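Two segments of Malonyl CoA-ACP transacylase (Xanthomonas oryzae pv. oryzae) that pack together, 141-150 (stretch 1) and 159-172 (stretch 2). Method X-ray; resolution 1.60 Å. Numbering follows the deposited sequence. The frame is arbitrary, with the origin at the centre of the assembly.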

ATOM      1  N   GLU A 141      19.052 -12.336  -4.705  1.00 30.93           N
ATOM      2  CA  GLU A 141      18.786 -12.964  -3.421  1.00 31.65           C
ATOM      3  C   GLU A 141      18.731 -11.879  -2.365  1.00 31.42           C
ATOM      4  O   GLU A 141      19.508 -10.923  -2.424  1.00 31.28           O
ATOM      5  CB  GLU A 141      19.880 -13.975  -3.080  1.00 32.31           C
ATOM      6  CG  GLU A 141      20.059 -15.047  -4.142  1.00 34.12           C
ATOM      7  CD  GLU A 141      21.262 -15.914  -3.883  1.00 37.26           C
ATOM      8  OE1 GLU A 141      21.169 -16.812  -3.024  1.00 37.65           O
ATOM      9  OE2 GLU A 141      22.300 -15.695  -4.544  1.00 39.80           O
ATOM     10  N   ASP A 142      17.813 -12.022  -1.407  1.00 31.24           N
ATOM     11  CA  ASP A 142      17.675 -11.060  -0.310  1.00 31.06           C
ATOM     12  C   ASP A 142      18.999 -10.785   0.384  1.00 30.54           C
ATOM     13  O   ASP A 142      19.321  -9.640   0.687  1.00 29.85           O
ATOM     14  CB  ASP A 142      16.670 -11.551   0.738  1.00 31.58           C
ATOM     15  CG  ASP A 142      15.216 -11.363   0.317  1.00 32.81           C
ATOM     16  OD1 ASP A 142      14.935 -11.017  -0.851  1.00 34.89           O
ATOM     17  OD2 ASP A 142      14.343 -11.561   1.181  1.00 33.47           O
ATOM     18  N   ALA A 143      19.750 -11.855   0.648  1.00 30.03           N
ATOM     19  CA  ALA A 143      21.026 -11.780   1.351  1.00 29.08           C
ATOM     20  C   ALA A 143      22.041 -10.886   0.647  1.00 28.32           C
ATOM     21  O   ALA A 143      22.754 -10.129   1.299  1.00 28.70           O
ATOM     22  CB  ALA A 143      21.605 -13.190   1.550  1.00 29.25           C
ATOM     23  N   VAL A 144      22.098 -10.979  -0.681  1.00 27.77           N
ATOM     24  CA  VAL A 144      23.003 -10.154  -1.483  1.00 27.24           C
ATOM     25  C   VAL A 144      22.643  -8.678  -1.289  1.00 26.28           C
ATOM     26  O   VAL A 144      23.509  -7.848  -0.992  1.00 26.51           O
ATOM     27  CB  VAL A 144      22.927 -10.531  -2.982  1.00 27.60           C
ATOM     28  CG1 VAL A 144      23.775  -9.585  -3.825  1.00 28.58           C
ATOM     29  CG2 VAL A 144      23.358 -11.986  -3.196  1.00 28.71           C
ATOM     30  N   VAL A 145      21.355  -8.374  -1.422  1.00 25.00           N
ATOM     31  CA  VAL A 145      20.868  -6.994  -1.305  1.00 23.75           C
ATOM     32  C   VAL A 145      21.088  -6.438   0.105  1.00 23.33           C
ATOM     33  O   VAL A 145      21.475  -5.275   0.280  1.00 22.28           O
ATOM     34  CB  VAL A 145      19.375  -6.885  -1.706  1.00 23.53           C
ATOM     35  CG1 VAL A 145      18.913  -5.424  -1.682  1.00 22.86           C
ATOM     36  CG2 VAL A 145      19.148  -7.472  -3.088  1.00 23.43           C
ATOM     37  N   LEU A 146      20.839  -7.266   1.115  1.00 22.93           N
ATOM     38  CA  LEU A 146      20.971  -6.822   2.501  1.00 24.02           C
ATOM     39  C   LEU A 146      22.423  -6.541   2.879  1.00 24.62           C
ATOM     40  O   LEU A 146      22.710  -5.591   3.610  1.00 23.99           O
ATOM     41  CB  LEU A 146      20.363  -7.849   3.455  1.00 24.34           C
ATOM     42  CG  LEU A 146      18.864  -7.757   3.780  1.00 26.08           C
ATOM     43  CD1 LEU A 146      18.001  -7.262   2.635  1.00 29.01           C
ATOM     44  CD2 LEU A 146      18.369  -9.115   4.247  1.00 26.89           C
ATOM     45  N   GLU A 147      23.336  -7.352   2.356  1.00 25.19           N
ATOM     46  CA  GLU A 147      24.745  -7.135   2.667  1.00 26.56           C
ATOM     47  C   GLU A 147      25.249  -5.912   1.896  1.00 25.48           C
ATOM     48  O   GLU A 147      26.008  -5.116   2.444  1.00 26.07           O
ATOM     49  CB  GLU A 147      25.591  -8.396   2.407  1.00 27.58           C
ATOM     50  CG  GLU A 147      26.889  -8.469   3.260  1.00 31.74           C
ATOM     51  CD  GLU A 147      26.772  -9.355   4.523  1.00 37.78           C
ATOM     52  OE1 GLU A 147      26.079 -10.400   4.491  1.00 39.83           O
ATOM     53  OE2 GLU A 147      27.406  -9.015   5.551  1.00 40.28           O
ATOM     54  N   VAL A 148      24.777  -5.742   0.661  1.00 24.74           N
ATOM     55  CA  VAL A 148      25.115  -4.567  -0.172  1.00 24.21           C
ATOM     56  C   VAL A 148      24.671  -3.259   0.506  1.00 22.82           C
ATOM     57  O   VAL A 148      25.426  -2.289   0.548  1.00 22.28           O
ATOM     58  CB  VAL A 148      24.547  -4.672  -1.622  1.00 24.78           C
ATOM     59  CG1 VAL A 148      24.505  -3.312  -2.303  1.00 24.91           C
ATOM     60  CG2 VAL A 148      25.378  -5.623  -2.467  1.00 26.93           C
ATOM     61  N   CYS A 149      23.453  -3.240   1.047  1.00 21.44           N
ATOM     62  CA  CYS A 149      22.965  -2.042   1.734  1.00 20.59           C
ATOM     63  C   CYS A 149      23.873  -1.654   2.896  1.00 20.38           C
ATOM     64  O   CYS A 149      24.187  -0.484   3.080  1.00 19.01           O
ATOM     65  CB  CYS A 149      21.529  -2.235   2.231  1.00 20.52           C
ATOM     66  SG  CYS A 149      20.310  -2.141   0.929  1.00 19.15           S
ATOM     67  N   ALA A 150      24.291  -2.645   3.679  1.00 20.21           N
ATOM     68  CA  ALA A 150      25.153  -2.394   4.822  1.00 21.15           C
ATOM     69  C   ALA A 150      26.499  -1.830   4.358  1.00 21.18           C
ATOM     70  O   ALA A 150      27.030  -0.888   4.963  1.00 21.50           O
ATOM     71  CB  ALA A 150      25.351  -3.680   5.621  1.00 21.98           C
ATOM     72  N   VAL A 159      18.573   1.060   3.132  1.00 15.28           N
ATOM     73  CA  VAL A 159      18.047  -0.143   3.773  1.00 15.61           C
ATOM     74  C   VAL A 159      16.979  -0.765   2.879  1.00 15.29           C
ATOM     75  O   VAL A 159      16.407  -0.086   2.026  1.00 14.47           O
ATOM     76  CB  VAL A 159      17.391   0.181   5.170  1.00 15.25           C
ATOM     77  CG1 VAL A 159      18.416   0.645   6.219  1.00 17.24           C
ATOM     78  CG2 VAL A 159      16.223   1.181   5.044  1.00 16.22           C
ATOM     79  N   PRO A 160      16.698  -2.072   3.068  1.00 15.89           N
ATOM     80  CA  PRO A 160      15.483  -2.635   2.472  1.00 15.86           C
ATOM     81  C   PRO A 160      14.254  -1.873   2.982  1.00 14.82           C
ATOM     82  O   PRO A 160      14.115  -1.640   4.200  1.00 15.20           O
ATOM     83  CB  PRO A 160      15.476  -4.089   2.969  1.00 16.82           C
ATOM     84  CG  PRO A 160      16.437  -4.141   4.110  1.00 19.33           C
ATOM     85  CD  PRO A 160      17.471  -3.071   3.830  1.00 16.92           C
ATOM     86  N   ALA A 161      13.403  -1.457   2.046  1.00 12.44           N
ATOM     87  CA  ALA A 161      12.191  -0.700   2.378  1.00 12.03           C
ATOM     88  C   ALA A 161      10.929  -1.527   2.099  1.00 11.07           C
ATOM     89  O   ALA A 161       9.912  -1.356   2.784  1.00 11.44           O
ATOM     90  CB  ALA A 161      12.155   0.612   1.581  1.00 11.60           C
ATOM     91  N   ASN A 162      10.969  -2.393   1.094  1.00 12.04           N
ATOM     92  CA  ASN A 162       9.865  -3.348   0.882  1.00 11.75           C
ATOM     93  C   ASN A 162      10.442  -4.731   0.598  1.00 12.46           C
ATOM     94  O   ASN A 162      11.283  -4.861  -0.299  1.00 13.45           O
ATOM     95  CB  ASN A 162       9.045  -3.086  -0.386  1.00 11.67           C
ATOM     96  CG  ASN A 162       8.270  -1.752  -0.429  1.00 11.41           C
ATOM     97  OD1 ASN A 162       8.168  -0.949   0.521  1.00 14.02           O
ATOM     98  ND2 ASN A 162       7.689  -1.544  -1.571  1.00 10.54           N
ATOM     99  N   PHE A 163       9.943  -5.746   1.291  1.00 12.22           N
ATOM    100  CA  PHE A 163      10.109  -7.143   0.862  1.00 12.20           C
ATOM    101  C   PHE A 163       8.850  -7.512   0.089  1.00 12.64           C
ATOM    102  O   PHE A 163       7.838  -7.864   0.699  1.00 12.32           O
ATOM    103  CB  PHE A 163      10.337  -8.059   2.075  1.00 12.50           C
ATOM    104  CG  PHE A 163      11.624  -7.772   2.802  1.00 13.04           C
ATOM    105  CD1 PHE A 163      12.832  -8.301   2.335  1.00 14.06           C
ATOM    106  CD2 PHE A 163      11.633  -6.952   3.938  1.00 14.45           C
ATOM    107  CE1 PHE A 163      14.033  -8.025   3.004  1.00 15.33           C
ATOM    108  CE2 PHE A 163      12.819  -6.660   4.601  1.00 15.09           C
ATOM    109  CZ  PHE A 163      14.027  -7.205   4.140  1.00 14.48           C
ATOM    110  N   ASN A 164       8.896  -7.378  -1.240  1.00 12.87           N
ATOM    111  CA  ASN A 164       7.694  -7.495  -2.073  1.00 13.12           C
ATOM    112  C   ASN A 164       7.376  -8.877  -2.604  1.00 14.23           C
ATOM    113  O   ASN A 164       6.224  -9.233  -2.691  1.00 13.87           O
ATOM    114  CB  ASN A 164       7.674  -6.441  -3.191  1.00 12.92           C
ATOM    115  CG  ASN A 164       7.365  -5.068  -2.655  1.00 12.15           C
ATOM    116  OD1 ASN A 164       6.747  -4.954  -1.595  1.00 11.83           O
ATOM    117  ND2 ASN A 164       7.784  -4.020  -3.367  1.00 12.79           N
ATOM    118  N   SER A 165       8.406  -9.633  -2.968  1.00 15.79           N
ATOM    119  CA  SER A 165       8.241 -11.035  -3.334  1.00 17.40           C
ATOM    120  C   SER A 165       9.636 -11.628  -3.349  1.00 18.48           C
ATOM    121  O   SER A 165      10.607 -10.888  -3.301  1.00 17.70           O
ATOM    122  CB  SER A 165       7.584 -11.181  -4.712  1.00 17.23           C
ATOM    123  OG  SER A 165       8.459 -10.827  -5.760  1.00 17.79           O
ATOM    124  N   PRO A 166       9.747 -12.964  -3.415  1.00 20.07           N
ATOM    125  CA  PRO A 166      11.089 -13.460  -3.693  1.00 21.09           C
ATOM    126  C   PRO A 166      11.535 -12.840  -5.018  1.00 21.78           C
ATOM    127  O   PRO A 166      10.740 -12.757  -5.960  1.00 22.97           O
ATOM    128  CB  PRO A 166      10.886 -14.979  -3.789  1.00 21.60           C
ATOM    129  CG  PRO A 166       9.662 -15.235  -2.960  1.00 21.87           C
ATOM    130  CD  PRO A 166       8.776 -14.048  -3.201  1.00 20.51           C
ATOM    131  N   GLY A 167      12.749 -12.302  -5.061  1.00 22.87           N
ATOM    132  CA  GLY A 167      13.222 -11.624  -6.275  1.00 23.30           C
ATOM    133  C   GLY A 167      12.662 -10.231  -6.558  1.00 23.03           C
ATOM    134  O   GLY A 167      12.817  -9.707  -7.673  1.00 23.91           O
ATOM    135  N   GLN A 168      11.972  -9.635  -5.579  1.00 21.88           N
ATOM    136  CA  GLN A 168      11.715  -8.193  -5.614  1.00 20.70           C
ATOM    137  C   GLN A 168      11.871  -7.564  -4.236  1.00 19.49           C
ATOM    138  O   GLN A 168      11.081  -7.825  -3.326  1.00 18.83           O
ATOM    139  CB  GLN A 168      10.353  -7.797  -6.212  1.00 21.01           C
ATOM    140  CG  GLN A 168      10.290  -6.242  -6.317  1.00 21.66           C
ATOM    141  CD  GLN A 168       8.974  -5.647  -6.797  1.00 23.61           C
ATOM    142  OE1 GLN A 168       8.348  -6.125  -7.757  1.00 25.51           O
ATOM    143  NE2 GLN A 168       8.578  -4.553  -6.155  1.00 20.00           N
ATOM    144  N   ILE A 169      12.903  -6.744  -4.097  1.00 18.16           N
ATOM    145  CA  ILE A 169      13.093  -5.931  -2.898  1.00 18.35           C
ATOM    146  C   ILE A 169      13.241  -4.500  -3.350  1.00 16.94           C
ATOM    147  O   ILE A 169      13.905  -4.213  -4.357  1.00 17.01           O
ATOM    148  CB  ILE A 169      14.351  -6.330  -2.092  1.00 18.03           C
ATOM    149  CG1 ILE A 169      14.225  -7.732  -1.525  1.00 21.26           C
ATOM    150  CG2 ILE A 169      14.613  -5.349  -0.953  1.00 20.00           C
ATOM    151  CD1 ILE A 169      15.464  -8.122  -0.728  1.00 24.58           C
ATOM    152  N   VAL A 170      12.597  -3.596  -2.628  1.00 15.21           N
ATOM    153  CA  VAL A 170      12.813  -2.189  -2.866  1.00 13.74           C
ATOM    154  C   VAL A 170      13.712  -1.690  -1.745  1.00 13.74           C
ATOM    155  O   VAL A 170      13.456  -1.944  -0.567  1.00 12.74           O
ATOM    156  CB  VAL A 170      11.472  -1.417  -2.906  1.00 13.62           C
ATOM    157  CG1 VAL A 170      11.710   0.096  -3.046  1.00 13.56           C
ATOM    158  CG2 VAL A 170      10.629  -1.914  -4.049  1.00 13.52           C
ATOM    159  N   ILE A 171      14.784  -0.998  -2.118  1.00 12.63           N
ATOM    160  CA  ILE A 171      15.660  -0.351  -1.145  1.00 12.60           C
ATOM    161  C   ILE A 171      15.422   1.151  -1.167  1.00 12.62           C
ATOM    162  O   ILE A 171      14.893   1.672  -2.143  1.00 13.31           O
ATOM    163  CB  ILE A 171      17.169  -0.652  -1.406  1.00 12.45           C
ATOM    164  CG1 ILE A 171      17.640  -0.064  -2.744  1.00 13.71           C
ATOM    165  CG2 ILE A 171      17.422  -2.165  -1.375  1.00 13.67           C
ATOM    166  CD1 ILE A 171      19.142  -0.304  -3.007  1.00 14.90           C
ATOM    167  N   GLY A 172      15.752   1.812  -0.068  1.00 12.65           N
ATOM    168  CA  GLY A 172      15.518   3.240   0.021  1.00 12.26           C
ATOM    169  C   GLY A 172      16.383   3.922   1.048  1.00 11.90           C
ATOM    170  O   GLY A 172      16.996   3.272   1.894  1.00 12.42           O
TER
HETATM  171  O   HOH W   1      11.994  -9.736  -0.831  1.00 23.17           O

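Residues 142-150 form a helix that lies against a β-hairpin built from strands 159-165 and 168-172. The helix runs nearly parallel to the second strand, with an angle of 12° between their N-to-C directions and a closest axial approach of 9.8 Å. It lies nearer the first strand, at 8.0 Å, but crosses it at 129°. Glu-141 occupies the N-cap position, and its carbonyl oxygen begins the helical pattern with weak bonds from Val-144 N (3.1 Å to Glu-141 O) and Val-145 N (3.3 Å to Glu-141 O). Regular i to i+4 bonds follow, such as Leu-146 N to Asp-142 O at 2.9 Å.

The hairpin is held by its own backbone. Val-159 and Gly-172 bond in both directions, Val-159 N to Gly-172 O at 3.0 Å and Gly-172 N to Val-159 O at 2.9 Å. Further along, Val-170 O accepts from both Ala-161 N (2.7 Å) and Asn-162 N (3.0 Å), while Val-170 N donates to Asn-162 O at 3.0 Å. A type II turn from Ser-165 to Gln-168 closes the hairpin, with Gln-168 N donating to Ser-165 O at 2.9 Å. Gly-167 adopts a positive phi of 76° in this turn, a conformation that favours glycine.

No direct hydrogen bond joins helix to hairpin, and the 391 Å² buried between them is largely a matter of side-chain packing. The alternation of the second strand sets the pattern: Ile-169 and Ile-171 point toward the helix, whereas Val-170 between them points away. On the helix, Val-145 and Cys-149, one turn apart, point toward the hairpin and both meet Ile-171. Val-145 CG1 lies 3.6 Å from Ile-171 CG2, and Cys-149 SG lies 3.7 Å from that same methyl carbon. The sulfur also packs against the proline ring, with Cys-149 SG 4.2 Å from Pro-160 CD, close to where the backbones draw together: Cys-149 CA and Val-159 CA are 5.7 Å apart.

Leu-146 leaves its backbone sideways, yet its end reaches the hairpin. Leu-146 CD1 sits among three apolar groups, 3.8 Å from Pro-160 CG, 4.1 Å from Phe-163 CE1 and 4.3 Å from Ile-169 CD1. It approaches the Phe-163 ring at the edge, near the ring plane, so the contact is not a packing of methyl onto the aromatic face. With the m, t rotamer of Ile-169, its CD1 lies among the helix side chains, also 4.2 Å from Val-145 CB.

The tightest approach belongs to Asp-142, whose OD1 is 2.9 Å from Ile-169 CD1. This is a short distance between a carboxylate oxygen and a methyl carbon, which gives the carboxylate no conventional hydrogen-bond donor; the pair is closer than an ordinary van der Waals contact. Water 1 can donate to Asp-142 OD1 (3.2 Å from the water oxygen) and to Ser-165 O (3.1 Å from the water oxygen), and so may link the start of the helix to the turn, though it has more acceptors in reach than protons.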